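Local structure of hypothetical 33.3 KDA protein IN ade3-ser2 intergenic region (Saccharomyces cerevisiae, 1ODF) at residues 61-66 and 152-157; 88-93 and 182-187; 126-131 and 147-152; 175-180 and 251-256. The protein probably acts as an ATP-dependent kinase whose substrate is not yet known, and closely resembles bacterial pantothenate kinase in structure. All blocks are in the same frame, centred on the assembly; numbering follows the deposited sequence.

Interaction 1: 61-66 and 152-157; sequences GEKSIG and PVDIFI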
loop_
_atom_site.group_PDB
_atom_site.type_symbol
_atom_site.label_atom_id
_atom_site.label_comp_id
_atom_site.label_asym_id
_atom_site.label_seq_id
_atom_site.Cartn_x
_atom_site.Cartn_y
_atom_site.Cartn_z
ATOM N N GLY A 61 -11.226 -21.391 -9.938
ATOM C CA GLY A 61 -11.696 -22.265 -8.871
ATOM C C GLY A 61 -10.729 -23.208 -8.173
ATOM O O GLY A 61 -11.133 -23.927 -7.260
ATOM N N GLU A 62 -9.465 -23.219 -8.575
ATOM C CA GLU A 62 -8.502 -24.112 -7.943
ATOM C C GLU A 62 -7.736 -23.442 -6.800
ATOM O O GLU A 62 -7.024 -24.107 -6.044
ATOM C CB GLU A 62 -7.522 -24.636 -8.988
ATOM C CG GLU A 62 -8.174 -25.465 -10.088
ATOM C CD GLU A 62 -8.921 -26.666 -9.541
ATOM O OE1 GLU A 62 -8.341 -27.394 -8.707
ATOM O OE2 GLU A 62 -10.085 -26.887 -9.949
ATOM N N LYS A 63 -7.899 -22.128 -6.674
ATOM C CA LYS A 63 -7.211 -21.362 -5.638
ATOM C C LYS A 63 -8.077 -20.215 -5.116
ATOM O O LYS A 63 -8.863 -19.638 -5.865
ATOM C CB LYS A 63 -5.901 -20.785 -6.200
ATOM C CG LYS A 63 -4.863 -21.820 -6.621
ATOM C CD LYS A 63 -4.268 -22.540 -5.409
ATOM C CE LYS A 63 -3.190 -23.528 -5.842
ATOM N NZ LYS A 63 -2.581 -24.232 -4.683
ATOM N N SER A 64 -7.928 -19.888 -3.834
ATOM C CA SER A 64 -8.675 -18.783 -3.230
ATOM C C SER A 64 -7.817 -17.515 -3.310
ATOM O O SER A 64 -6.747 -17.441 -2.702
ATOM C CB SER A 64 -9.002 -19.090 -1.764
ATOM O OG SER A 64 -9.639 -17.980 -1.150
ATOM N N ILE A 65 -8.293 -16.522 -4.054
ATOM C CA ILE A 65 -7.558 -15.271 -4.229
ATOM C C ILE A 65 -8.190 -14.093 -3.487
ATOM O O ILE A 65 -9.355 -13.775 -3.690
ATOM C CB ILE A 65 -7.466 -14.873 -5.730
ATOM C CG1 ILE A 65 -7.042 -16.079 -6.581
ATOM C CG2 ILE A 65 -6.475 -13.720 -5.905
ATOM C CD1 ILE A 65 -5.659 -16.622 -6.272
ATOM N N GLY A 66 -7.408 -13.438 -2.639
ATOM C CA GLY A 66 -7.908 -12.291 -1.902
ATOM C C GLY A 66 -7.223 -10.999 -2.332
ATOM O O GLY A 66 -6.077 -11.003 -2.793
ATOM N N PRO A 152 -9.298 -21.728 3.181
ATOM C CA PRO A 152 -8.063 -20.970 3.405
ATOM C C PRO A 152 -7.718 -20.074 2.203
ATOM O O PRO A 152 -8.150 -20.327 1.081
ATOM C CB PRO A 152 -7.030 -22.070 3.620
ATOM C CG PRO A 152 -7.512 -23.141 2.683
ATOM C CD PRO A 152 -9.009 -23.153 2.948
ATOM N N VAL A 153 -6.947 -19.023 2.446
ATOM C CA VAL A 153 -6.556 -18.122 1.371
ATOM C C VAL A 153 -5.237 -18.602 0.772
ATOM O O VAL A 153 -4.268 -18.838 1.494
ATOM C CB VAL A 153 -6.380 -16.684 1.885
ATOM C CG1 VAL A 153 -6.112 -15.741 0.712
ATOM C CG2 VAL A 153 -7.622 -16.261 2.651
ATOM N N ASP A 154 -5.216 -18.760 -0.548
ATOM C CA ASP A 154 -4.020 -19.211 -1.244
ATOM C C ASP A 154 -3.102 -18.051 -1.649
ATOM O O ASP A 154 -1.888 -18.127 -1.487
ATOM C CB ASP A 154 -4.432 -20.029 -2.472
ATOM C CG ASP A 154 -5.120 -21.343 -2.089
ATOM O OD1 ASP A 154 -4.432 -22.235 -1.547
ATOM O OD2 ASP A 154 -6.342 -21.472 -2.321
ATOM N N ILE A 155 -3.688 -16.983 -2.174
ATOM C CA ILE A 155 -2.925 -15.811 -2.585
ATOM C C ILE A 155 -3.624 -14.559 -2.080
ATOM O O ILE A 155 -4.814 -14.371 -2.315
ATOM C CB ILE A 155 -2.798 -15.720 -4.133
ATOM C CG1 ILE A 155 -1.958 -16.892 -4.649
ATOM C CG2 ILE A 155 -2.167 -14.379 -4.544
ATOM C CD1 ILE A 155 -1.870 -16.964 -6.150
ATOM N N PHE A 156 -2.889 -13.717 -1.361
ATOM C CA PHE A 156 -3.469 -12.485 -0.864
ATOM C C PHE A 156 -2.700 -11.279 -1.373
ATOM O O PHE A 156 -1.508 -11.105 -1.103
ATOM C CB PHE A 156 -3.514 -12.463 0.665
ATOM C CG PHE A 156 -4.326 -11.333 1.206
ATOM C CD1 PHE A 156 -3.816 -10.034 1.221
ATOM C CD2 PHE A 156 -5.643 -11.542 1.621
ATOM C CE1 PHE A 156 -4.606 -8.963 1.635
ATOM C CE2 PHE A 156 -6.446 -10.467 2.040
ATOM C CZ PHE A 156 -5.925 -9.181 2.045
ATOM N N ILE A 157 -3.417 -10.443 -2.108
ATOM C CA ILE A 157 -2.862 -9.244 -2.705
ATOM C C ILE A 157 -3.185 -8.025 -1.857
ATOM O O ILE A 157 -4.350 -7.728 -1.610
ATOM C CB ILE A 157 -3.441 -9.041 -4.131
ATOM C CG1 ILE A 157 -3.147 -10.280 -4.980
ATOM C CG2 ILE A 157 -2.856 -7.795 -4.777
ATOM C CD1 ILE A 157 -3.715 -10.213 -6.380
HETATM O O HOH W 1 -4.747 -25.268 -3.074
#

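Interaction 2: 88-93 and 182-187; sequences KNNKLL and MVDVNA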
loop_
_atom_site.group_PDB
_atom_site.type_symbol
_atom_site.label_atom_id
_atom_site.label_comp_id
_atom_site.label_asym_id
_atom_site.label_seq_id
_atom_site.Cartn_x
_atom_site.Cartn_y
_atom_site.Cartn_z
ATOM N N LYS A 88 -3.673 15.988 18.789
ATOM C CA LYS A 88 -4.151 17.319 18.428
ATOM C C LYS A 88 -3.118 18.264 17.812
ATOM O O LYS A 88 -3.464 19.115 16.987
ATOM C CB LYS A 88 -4.786 17.979 19.660
ATOM C CG LYS A 88 -3.838 18.125 20.852
ATOM C CD LYS A 88 -4.588 18.384 22.162
ATOM C CE LYS A 88 -5.425 19.655 22.113
ATOM N NZ LYS A 88 -6.145 19.905 23.396
ATOM N N ASN A 89 -1.854 18.112 18.190
ATOM C CA ASN A 89 -0.821 18.999 17.670
ATOM C C ASN A 89 -0.018 18.452 16.504
ATOM O O ASN A 89 0.883 19.122 15.997
ATOM C CB ASN A 89 0.110 19.409 18.807
ATOM C CG ASN A 89 -0.636 20.101 19.931
ATOM O OD1 ASN A 89 -1.277 21.139 19.720
ATOM N ND2 ASN A 89 -0.570 19.528 21.131
ATOM N N ASN A 90 -0.342 17.238 16.078
ATOM C CA ASN A 90 0.352 16.627 14.953
ATOM C C ASN A 90 -0.526 16.840 13.719
ATOM O O ASN A 90 -1.560 16.189 13.562
ATOM C CB ASN A 90 0.559 15.132 15.214
ATOM C CG ASN A 90 1.490 14.491 14.210
ATOM O OD1 ASN A 90 1.259 14.565 13.006
ATOM N ND2 ASN A 90 2.553 13.857 14.700
ATOM N N LYS A 91 -0.119 17.757 12.850
ATOM C CA LYS A 91 -0.906 18.049 11.660
ATOM C C LYS A 91 -0.957 16.902 10.653
ATOM O O LYS A 91 -1.912 16.789 9.882
ATOM C CB LYS A 91 -0.393 19.327 10.985
ATOM C CG LYS A 91 -0.755 20.603 11.744
ATOM C CD LYS A 91 -0.551 21.879 10.916
ATOM C CE LYS A 91 0.895 22.366 10.913
ATOM N NZ LYS A 91 1.823 21.420 10.242
ATOM N N LEU A 92 0.058 16.045 10.663
ATOM C CA LEU A 92 0.100 14.917 9.740
ATOM C C LEU A 92 -0.907 13.816 10.096
ATOM O O LEU A 92 -1.279 13.000 9.245
ATOM C CB LEU A 92 1.513 14.329 9.699
ATOM C CG LEU A 92 2.608 15.280 9.213
ATOM C CD1 LEU A 92 3.943 14.570 9.248
ATOM C CD2 LEU A 92 2.296 15.753 7.807
ATOM N N LEU A 93 -1.360 13.798 11.347
ATOM C CA LEU A 93 -2.304 12.776 11.782
ATOM C C LEU A 93 -3.752 13.236 11.799
ATOM O O LEU A 93 -4.657 12.456 12.116
ATOM C CB LEU A 93 -1.906 12.247 13.162
ATOM C CG LEU A 93 -0.642 11.379 13.143
ATOM C CD1 LEU A 93 -0.311 10.930 14.555
ATOM C CD2 LEU A 93 -0.862 10.165 12.215
ATOM N N MET A 182 6.556 13.866 12.292
ATOM C CA MET A 182 7.014 12.589 11.757
ATOM C C MET A 182 7.432 11.602 12.826
ATOM O O MET A 182 7.479 10.403 12.581
ATOM C CB MET A 182 8.174 12.786 10.778
ATOM C CG MET A 182 7.732 13.173 9.379
ATOM S SD MET A 182 6.457 12.058 8.722
ATOM C CE MET A 182 7.433 10.525 8.428
ATOM N N VAL A 183 7.732 12.109 14.011
ATOM C CA VAL A 183 8.150 11.257 15.111
ATOM C C VAL A 183 7.087 10.211 15.428
ATOM O O VAL A 183 7.394 9.024 15.548
ATOM C CB VAL A 183 8.453 12.106 16.361
ATOM C CG1 VAL A 183 8.620 11.215 17.591
ATOM C CG2 VAL A 183 9.718 12.922 16.115
ATOM N N ASP A 184 5.839 10.649 15.557
ATOM C CA ASP A 184 4.748 9.727 15.850
ATOM C C ASP A 184 4.438 8.848 14.634
ATOM O O ASP A 184 4.151 7.660 14.772
ATOM C CB ASP A 184 3.483 10.494 16.254
ATOM C CG ASP A 184 3.657 11.289 17.540
ATOM O OD1 ASP A 184 3.946 10.680 18.598
ATOM O OD2 ASP A 184 3.501 12.528 17.491
ATOM N N VAL A 185 4.496 9.432 13.441
ATOM C CA VAL A 185 4.211 8.672 12.233
ATOM C C VAL A 185 5.151 7.475 12.174
ATOM O O VAL A 185 4.712 6.340 11.962
ATOM C CB VAL A 185 4.379 9.542 10.963
ATOM C CG1 VAL A 185 4.113 8.707 9.711
ATOM C CG2 VAL A 185 3.410 10.717 11.015
ATOM N N ASN A 186 6.437 7.742 12.381
ATOM C CA ASN A 186 7.468 6.711 12.381
ATOM C C ASN A 186 7.134 5.607 13.387
ATOM O O ASN A 186 7.327 4.429 13.104
ATOM C CB ASN A 186 8.825 7.334 12.730
ATOM C CG ASN A 186 9.945 6.314 12.752
ATOM O OD1 ASN A 186 10.322 5.763 11.716
ATOM N ND2 ASN A 186 10.479 6.052 13.938
ATOM N N ALA A 187 6.635 5.986 14.562
ATOM C CA ALA A 187 6.279 5.004 15.586
ATOM C C ALA A 187 5.103 4.172 15.106
ATOM O O ALA A 187 5.053 2.953 15.309
ATOM C CB ALA A 187 5.919 5.697 16.885
#

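Interaction 3: 126-131 and 147-152; sequences VVLPKY and QKIKLP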
loop_
_atom_site.group_PDB
_atom_site.type_symbol
_atom_site.label_atom_id
_atom_site.label_comp_id
_atom_site.label_asym_id
_atom_site.label_seq_id
_atom_site.Cartn_x
_atom_site.Cartn_y
_atom_site.Cartn_z
ATOM N N VAL A 126 -13.560 -15.161 5.682
ATOM C CA VAL A 126 -13.029 -14.165 6.605
ATOM C C VAL A 126 -13.559 -12.852 6.062
ATOM O O VAL A 126 -13.621 -12.660 4.847
ATOM C CB VAL A 126 -11.474 -14.128 6.615
ATOM C CG1 VAL A 126 -10.933 -13.863 5.210
ATOM C CG2 VAL A 126 -10.991 -13.055 7.576
ATOM N N VAL A 127 -13.963 -11.958 6.949
ATOM C CA VAL A 127 -14.494 -10.684 6.504
ATOM C C VAL A 127 -13.480 -9.557 6.600
ATOM O O VAL A 127 -12.862 -9.342 7.643
ATOM C CB VAL A 127 -15.759 -10.298 7.305
ATOM C CG1 VAL A 127 -16.223 -8.904 6.910
ATOM C CG2 VAL A 127 -16.869 -11.305 7.027
ATOM N N LEU A 128 -13.308 -8.849 5.489
ATOM C CA LEU A 128 -12.398 -7.711 5.427
ATOM C C LEU A 128 -13.230 -6.446 5.235
ATOM O O LEU A 128 -14.271 -6.466 4.575
ATOM C CB LEU A 128 -11.403 -7.869 4.276
ATOM C CG LEU A 128 -10.194 -8.763 4.583
ATOM C CD1 LEU A 128 -10.615 -10.231 4.617
ATOM C CD2 LEU A 128 -9.128 -8.528 3.526
ATOM N N PRO A 129 -12.785 -5.326 5.822
ATOM C CA PRO A 129 -13.522 -4.069 5.697
ATOM C C PRO A 129 -13.420 -3.389 4.342
ATOM O O PRO A 129 -12.539 -3.685 3.529
ATOM C CB PRO A 129 -12.918 -3.213 6.799
ATOM C CG PRO A 129 -11.487 -3.633 6.773
ATOM C CD PRO A 129 -11.592 -5.149 6.667
ATOM N N LYS A 130 -14.354 -2.478 4.115
ATOM C CA LYS A 130 -14.402 -1.673 2.907
ATOM C C LYS A 130 -14.626 -0.250 3.395
ATOM O O LYS A 130 -15.283 -0.026 4.414
ATOM C CB LYS A 130 -15.529 -2.137 1.983
ATOM C CG LYS A 130 -15.123 -3.313 1.098
ATOM C CD LYS A 130 -13.865 -2.981 0.278
ATOM C CE LYS A 130 -13.401 -4.169 -0.565
ATOM N NZ LYS A 130 -12.082 -3.932 -1.250
ATOM N N TYR A 131 -14.067 0.717 2.689
ATOM C CA TYR A 131 -14.189 2.098 3.119
ATOM C C TYR A 131 -14.989 2.921 2.119
ATOM O O TYR A 131 -15.087 2.565 0.947
ATOM C CB TYR A 131 -12.784 2.690 3.293
ATOM C CG TYR A 131 -12.715 3.966 4.097
ATOM C CD1 TYR A 131 -12.834 3.947 5.488
ATOM C CD2 TYR A 131 -12.505 5.195 3.472
ATOM C CE1 TYR A 131 -12.741 5.117 6.235
ATOM C CE2 TYR A 131 -12.409 6.368 4.208
ATOM C CZ TYR A 131 -12.524 6.323 5.586
ATOM O OH TYR A 131 -12.395 7.482 6.312
ATOM N N GLN A 147 -16.116 -7.148 2.664
ATOM C CA GLN A 147 -16.022 -8.214 1.675
ATOM C C GLN A 147 -15.721 -9.524 2.385
ATOM O O GLN A 147 -15.203 -9.529 3.503
ATOM C CB GLN A 147 -14.889 -7.919 0.689
ATOM C CG GLN A 147 -13.498 -8.050 1.327
ATOM C CD GLN A 147 -12.369 -8.186 0.310
ATOM O OE1 GLN A 147 -12.438 -9.006 -0.615
ATOM N NE2 GLN A 147 -11.313 -7.395 0.491
ATOM N N LYS A 148 -16.039 -10.636 1.735
ATOM C CA LYS A 148 -15.767 -11.948 2.310
ATOM C C LYS A 148 -14.859 -12.765 1.402
ATOM O O LYS A 148 -15.072 -12.843 0.195
ATOM C CB LYS A 148 -17.070 -12.713 2.575
ATOM C CG LYS A 148 -17.662 -12.426 3.943
ATOM C CD LYS A 148 -18.741 -13.436 4.338
ATOM C CE LYS A 148 -20.034 -13.237 3.564
ATOM N NZ LYS A 148 -21.129 -14.084 4.120
ATOM N N ILE A 149 -13.835 -13.369 1.990
ATOM C CA ILE A 149 -12.901 -14.177 1.222
ATOM C C ILE A 149 -12.936 -15.621 1.708
ATOM O O ILE A 149 -12.995 -15.871 2.911
ATOM C CB ILE A 149 -11.464 -13.609 1.344
ATOM C CG1 ILE A 149 -11.451 -12.152 0.854
ATOM C CG2 ILE A 149 -10.490 -14.458 0.522
ATOM C CD1 ILE A 149 -10.119 -11.447 1.011
ATOM N N LYS A 150 -12.906 -16.567 0.770
ATOM C CA LYS A 150 -12.943 -17.989 1.114
ATOM C C LYS A 150 -11.660 -18.478 1.779
ATOM O O LYS A 150 -10.560 -18.217 1.295
ATOM C CB LYS A 150 -13.198 -18.844 -0.134
ATOM C CG LYS A 150 -14.512 -18.562 -0.853
ATOM C CD LYS A 150 -14.671 -19.456 -2.082
ATOM C CE LYS A 150 -15.903 -19.079 -2.905
ATOM N NZ LYS A 150 -15.782 -17.719 -3.511
ATOM N N LEU A 151 -11.811 -19.187 2.893
ATOM C CA LEU A 151 -10.679 -19.748 3.614
ATOM C C LEU A 151 -10.538 -21.230 3.257
ATOM O O LEU A 151 -11.526 -21.921 3.016
ATOM C CB LEU A 151 -10.876 -19.608 5.125
ATOM C CG LEU A 151 -10.710 -18.227 5.768
ATOM C CD1 LEU A 151 -9.265 -17.756 5.645
ATOM C CD2 LEU A 151 -11.638 -17.250 5.094
ATOM N N PRO A 152 -9.298 -21.728 3.181
ATOM C CA PRO A 152 -8.063 -20.970 3.405
ATOM C C PRO A 152 -7.718 -20.074 2.203
ATOM O O PRO A 152 -8.150 -20.327 1.081
ATOM C CB PRO A 152 -7.030 -22.070 3.620
ATOM C CG PRO A 152 -7.512 -23.141 2.683
ATOM C CD PRO A 152 -9.009 -23.153 2.948
HETATM O O HOH W 2 -10.726 -5.253 2.073
#

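Interaction 4: 175-180 and 251-256; sequences NDLLTG and SYKLYL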
loop_
_atom_site.group_PDB
_atom_site.type_symbol
_atom_site.label_atom_id
_atom_site.label_comp_id
_atom_site.label_asym_id
_atom_site.label_seq_id
_atom_site.Cartn_x
_atom_site.Cartn_y
_atom_site.Cartn_z
ATOM N N ASN A 175 18.410 12.227 13.208
ATOM C CA ASN A 175 17.927 12.295 11.830
ATOM C C ASN A 175 17.101 13.566 11.621
ATOM O O ASN A 175 16.026 13.728 12.202
ATOM C CB ASN A 175 17.074 11.071 11.502
ATOM C CG ASN A 175 16.712 10.999 10.034
ATOM O OD1 ASN A 175 16.178 11.956 9.466
ATOM N ND2 ASN A 175 17.004 9.864 9.408
ATOM N N ASP A 176 17.610 14.459 10.780
ATOM C CA ASP A 176 16.949 15.732 10.504
ATOM C C ASP A 176 15.549 15.587 9.910
ATOM O O ASP A 176 14.646 16.363 10.234
ATOM C CB ASP A 176 17.826 16.566 9.574
ATOM C CG ASP A 176 19.284 16.552 9.993
ATOM O OD1 ASP A 176 19.572 16.901 11.160
ATOM O OD2 ASP A 176 20.138 16.186 9.155
ATOM N N LEU A 177 15.375 14.594 9.040
ATOM C CA LEU A 177 14.083 14.344 8.404
ATOM C C LEU A 177 13.068 13.827 9.429
ATOM O O LEU A 177 11.861 14.071 9.320
ATOM C CB LEU A 177 14.254 13.326 7.267
ATOM C CG LEU A 177 15.095 13.799 6.075
ATOM C CD1 LEU A 177 15.487 12.625 5.197
ATOM C CD2 LEU A 177 14.303 14.829 5.283
ATOM N N LEU A 178 13.572 13.121 10.434
ATOM C CA LEU A 178 12.717 12.568 11.466
ATOM C C LEU A 178 12.533 13.545 12.613
ATOM O O LEU A 178 13.246 13.496 13.613
ATOM C CB LEU A 178 13.298 11.252 11.987
ATOM C CG LEU A 178 12.424 10.546 13.024
ATOM C CD1 LEU A 178 11.003 10.398 12.488
ATOM C CD2 LEU A 178 13.028 9.194 13.361
ATOM N N THR A 179 11.567 14.436 12.465
ATOM C CA THR A 179 11.300 15.410 13.504
ATOM C C THR A 179 9.833 15.793 13.512
ATOM O O THR A 179 9.047 15.314 12.694
ATOM C CB THR A 179 12.122 16.676 13.289
ATOM O OG1 THR A 179 11.945 17.550 14.410
ATOM C CG2 THR A 179 11.668 17.386 12.010
ATOM N N GLY A 180 9.476 16.666 14.446
ATOM C CA GLY A 180 8.108 17.129 14.551
ATOM C C GLY A 180 7.052 16.049 14.471
ATOM O O GLY A 180 7.115 15.035 15.172
ATOM N N SER A 251 7.368 11.466 4.525
ATOM C CA SER A 251 7.487 10.011 4.538
ATOM C C SER A 251 8.347 9.528 3.375
ATOM O O SER A 251 9.228 8.694 3.548
ATOM C CB SER A 251 6.106 9.367 4.454
ATOM O OG SER A 251 5.379 9.611 5.638
ATOM N N TYR A 252 8.077 10.059 2.186
ATOM C CA TYR A 252 8.829 9.688 0.994
ATOM C C TYR A 252 10.315 9.951 1.194
ATOM O O TYR A 252 11.142 9.062 0.984
ATOM C CB TYR A 252 8.319 10.476 -0.229
ATOM C CG TYR A 252 7.017 9.956 -0.799
ATOM C CD1 TYR A 252 5.961 10.823 -1.098
ATOM C CD2 TYR A 252 6.830 8.590 -1.026
ATOM C CE1 TYR A 252 4.750 10.335 -1.603
ATOM C CE2 TYR A 252 5.623 8.096 -1.532
ATOM C CZ TYR A 252 4.589 8.968 -1.815
ATOM O OH TYR A 252 3.389 8.466 -2.286
ATOM N N LYS A 253 10.641 11.170 1.614
ATOM C CA LYS A 253 12.025 11.564 1.839
ATOM C C LYS A 253 12.723 10.701 2.888
ATOM O O LYS A 253 13.912 10.416 2.772
ATOM C CB LYS A 253 12.103 13.029 2.281
ATOM C CG LYS A 253 11.556 14.025 1.282
ATOM C CD LYS A 253 11.709 15.452 1.803
ATOM C CE LYS A 253 11.235 16.473 0.773
ATOM N NZ LYS A 253 11.512 17.890 1.193
ATOM N N LEU A 254 11.987 10.296 3.916
ATOM C CA LEU A 254 12.568 9.482 4.969
ATOM C C LEU A 254 12.765 7.995 4.637
ATOM O O LEU A 254 13.841 7.456 4.871
ATOM C CB LEU A 254 11.715 9.571 6.237
ATOM C CG LEU A 254 12.410 9.953 7.552
ATOM C CD1 LEU A 254 11.558 9.467 8.712
ATOM C CD2 LEU A 254 13.802 9.343 7.626
ATOM N N TYR A 255 11.741 7.351 4.071
ATOM C CA TYR A 255 11.794 5.909 3.807
ATOM C C TYR A 255 11.973 5.363 2.398
ATOM O O TYR A 255 12.480 4.253 2.237
ATOM C CB TYR A 255 10.534 5.244 4.371
ATOM C CG TYR A 255 10.098 5.738 5.732
ATOM C CD1 TYR A 255 8.947 6.515 5.880
ATOM C CD2 TYR A 255 10.806 5.386 6.879
ATOM C CE1 TYR A 255 8.507 6.922 7.146
ATOM C CE2 TYR A 255 10.379 5.780 8.147
ATOM C CZ TYR A 255 9.231 6.546 8.275
ATOM O OH TYR A 255 8.806 6.912 9.530
ATOM N N LEU A 256 11.552 6.107 1.383
ATOM C CA LEU A 256 11.622 5.602 0.014
ATOM C C LEU A 256 12.960 5.032 -0.441
ATOM O O LEU A 256 13.008 3.986 -1.088
ATOM C CB LEU A 256 11.162 6.669 -0.986
ATOM C CG LEU A 256 10.975 6.125 -2.415
ATOM C CD1 LEU A 256 9.868 5.054 -2.419
ATOM C CD2 LEU A 256 10.621 7.251 -3.376
#

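Interaction 1: 61-66 and 152-157
Ser-64 meets Asp-154 through both its backbone N-H and its carbonyl oxygen, just before the two segments become paired strands. Its N-H gives a short, nearly straight bond to the carboxylate, Ser-64 N to Asp-154 OD2 2.7 Å, landing on the anti lone pair of that oxygen. Its carbonyl oxygen is gripped twice: Ile-155 N lies 3.1 Å from Ser-64 O, and Asp-154 N reaches the same oxygen in the carbonyl plane, on a lone pair, through a more bent N-H (142°). The hydroxyl turns elsewhere, since OG stands anti to the backbone N (chi1 176°) and bonds to the carbonyl of Lys-150.

The other carboxylate oxygen looks toward Lys-63, whose chain crosses Asp-154 at about a right angle. At 4.2 Å, Lys-63 NZ and Asp-154 OD1 are too far apart for a salt bridge. A water accepts from NZ and returns a weak bond to OD1, while Phe-24 gives the ammonium group a cation-pi partner.

Further along, the ladder becomes regular. Gly-66 N bonds to Ile-155 O at 2.8 Å, almost straight, and Ile-157 N closes on Gly-66 O from above the carbonyl plane. On the face covered by helix 44-59, Ile-65 and Ile-155 lie side by side, Ile-65 CD1 3.7 Å from Ile-155 CB. At Gly-66 a CB would probably come tight against the Phe-156 ring, which has the glycine carbonyl over one face. This is the parallel pairing of edge strand 65-69 with strand 155-160 in the central sheet of a P-loop kinase fold.

Interaction 2: 88-93 and 182-187
Leu-92 and Met-182, their CA atoms 7.6 Å apart, mark where the irregular 88-93 segment passes the first turn of helix 182-195 without any backbone hydrogen bond between the two. It is loop-on-helix packing in this P-loop kinase fold, joining the connection between helices 77-86 and 104-114 to the start of a helix that comes, after a long loop, between strands 155-160 and 204-211 of the central sheet.

Asn-90 supplies the polar link. Its ND2 donates to Asp-184 OD2 at 3.2 Å, using the anti lone pair of that oxygen, which lies close to the amide plane. The two side chains slide past each other in opposite directions, with amide and carboxylate turned 52° apart. The same nitrogen also bonds to Asp-181 O, just ahead of the helix. At the other end of the amide, OD1 takes weak bonds from Leu-92 N and Leu-93 N, which can add only modestly to holding the turn. An alanine here would probably leave Asp-184 OD2 and the carbonyl of Asp-181 without this donor.

Beside this link the contact is apolar. Leu-93 CD1 rests on Asp-184 CB at 4.2 Å, and Leu-92 CD1 and Leu-93 CD2 both approach Val-185 CG2, Leu-92 CD1 at 4.3 Å. Met-182, bent at chi2 and chi3, lies between the loop and helix 249-262, and its sulfur receives the tip of Leu-92, CD1 to SD 3.6 Å.

Interaction 3: 126-131 and 147-152
Val-126 and Ile-149 face each other as a hydrogen-bonded antiparallel pair, as do Leu-128 and Gln-147, while Val-127 and Lys-148 between them form a non-hydrogen-bonded pair. Of the backbone bonds, Gln-147 N to Leu-128 O is short at 2.7 Å, and its return bond, Leu-128 N to Gln-147 O, measures 2.8 Å. Ile-149 N lies 3.0 Å from Val-126 O. Around the central pair, Val-127 CA and Lys-148 CA add C-H...O contacts to Gln-147 O and Val-126 O.

Most of the apolar contacts are on the face carrying Val-126, Leu-128 and Ile-149. Leu-128 CD1 meets Ile-149 CD1 at 3.8 Å, and both residues rest on Phe-156 of the central sheet; helix 104-114 also packs against Val-126 and Leu-128. A chi1 of 70° puts Gln-147 CG in the crowded position, 3.6 Å from Leu-128 CB; the side chains lie side by side. On the opposite face Val-127 CG2 presses tightly against Lys-148 CG (3.4 Å), the lysine's end leading away.

The polar end of Gln-147 is held from outside the pair and by a water: NE2 donates to Tyr-67 O and to the water, which in turn donates to Pro-129 O. Lys-130 passes near it, with no hydrogen bond between them, and its NZ forms a salt bridge with Asp-72. The pairing belongs to a small three-stranded antiparallel sheet, with 125-132 in the middle and 147-150 at one edge, laid against strand 155-160 of the kinase core.

Interaction 4: 175-180 and 251-256
Leu-254 meets the loop with a first torsion well away from any staggered position (chi1 -127°), and no hydrogen bond crosses between the two segments. Its side chain touches three loop residues. CD2 touches the amide of Asn-175, Leu-254 CD2 to Asn-175 ND2 3.7 Å, while CG lies 3.9 Å from Leu-177 CB. The other methyl, Leu-254 CD1, reaches Leu-178 CD1 at 3.9 Å, the two side chains crossing obliquely. On the helix itself, Leu-254 CB sits over the centre of the Tyr-255 ring.

Leu-177 also touches the preceding residue, its CD1 3.6 Å from Lys-253 O. The extended lysine chain crosses it at about a right angle and leads away.

The loop is shaped from within. Asn-175 OD1 accepts from Leu-178 N at 3.0 Å, the donor standing above the amide's carbonyl plane, and more weakly from Leu-177 N: an Asx motif. An alanine here removes the amide, which would probably cost Leu-178 N its side-chain acceptor, leave Leu-254 CD2 without that contact and let the loop relax. Adhesion between loop and helix 249-262 therefore rests on van der Waals contact, with the polar bonds spent on holding the loop's own shape.

The four contacts fall into two pairs; interaction 1 lies across the chain's centre from interactions 2 and 4, and interaction 3 from interaction 4. Interactions 1 and 3, centres about 11 Å apart, share Pro-152 and are built of strands: a parallel pair in the central sheet and an antiparallel pair in the small sheet beside it, touching through Phe-156 and Ile-149. Interactions 2 and 4, centres about 12 Å apart, set loops on helices and meet where Asn-186 bonds to Tyr-255 and Met-182 packs on Ser-251. Interactions 1 and 2 are largely buried, 3 and 4 only partly. Backbone ladders carry the strand pairs; the loop contacts rely on side chains, with one polar link across interaction 2 and none across interaction 4.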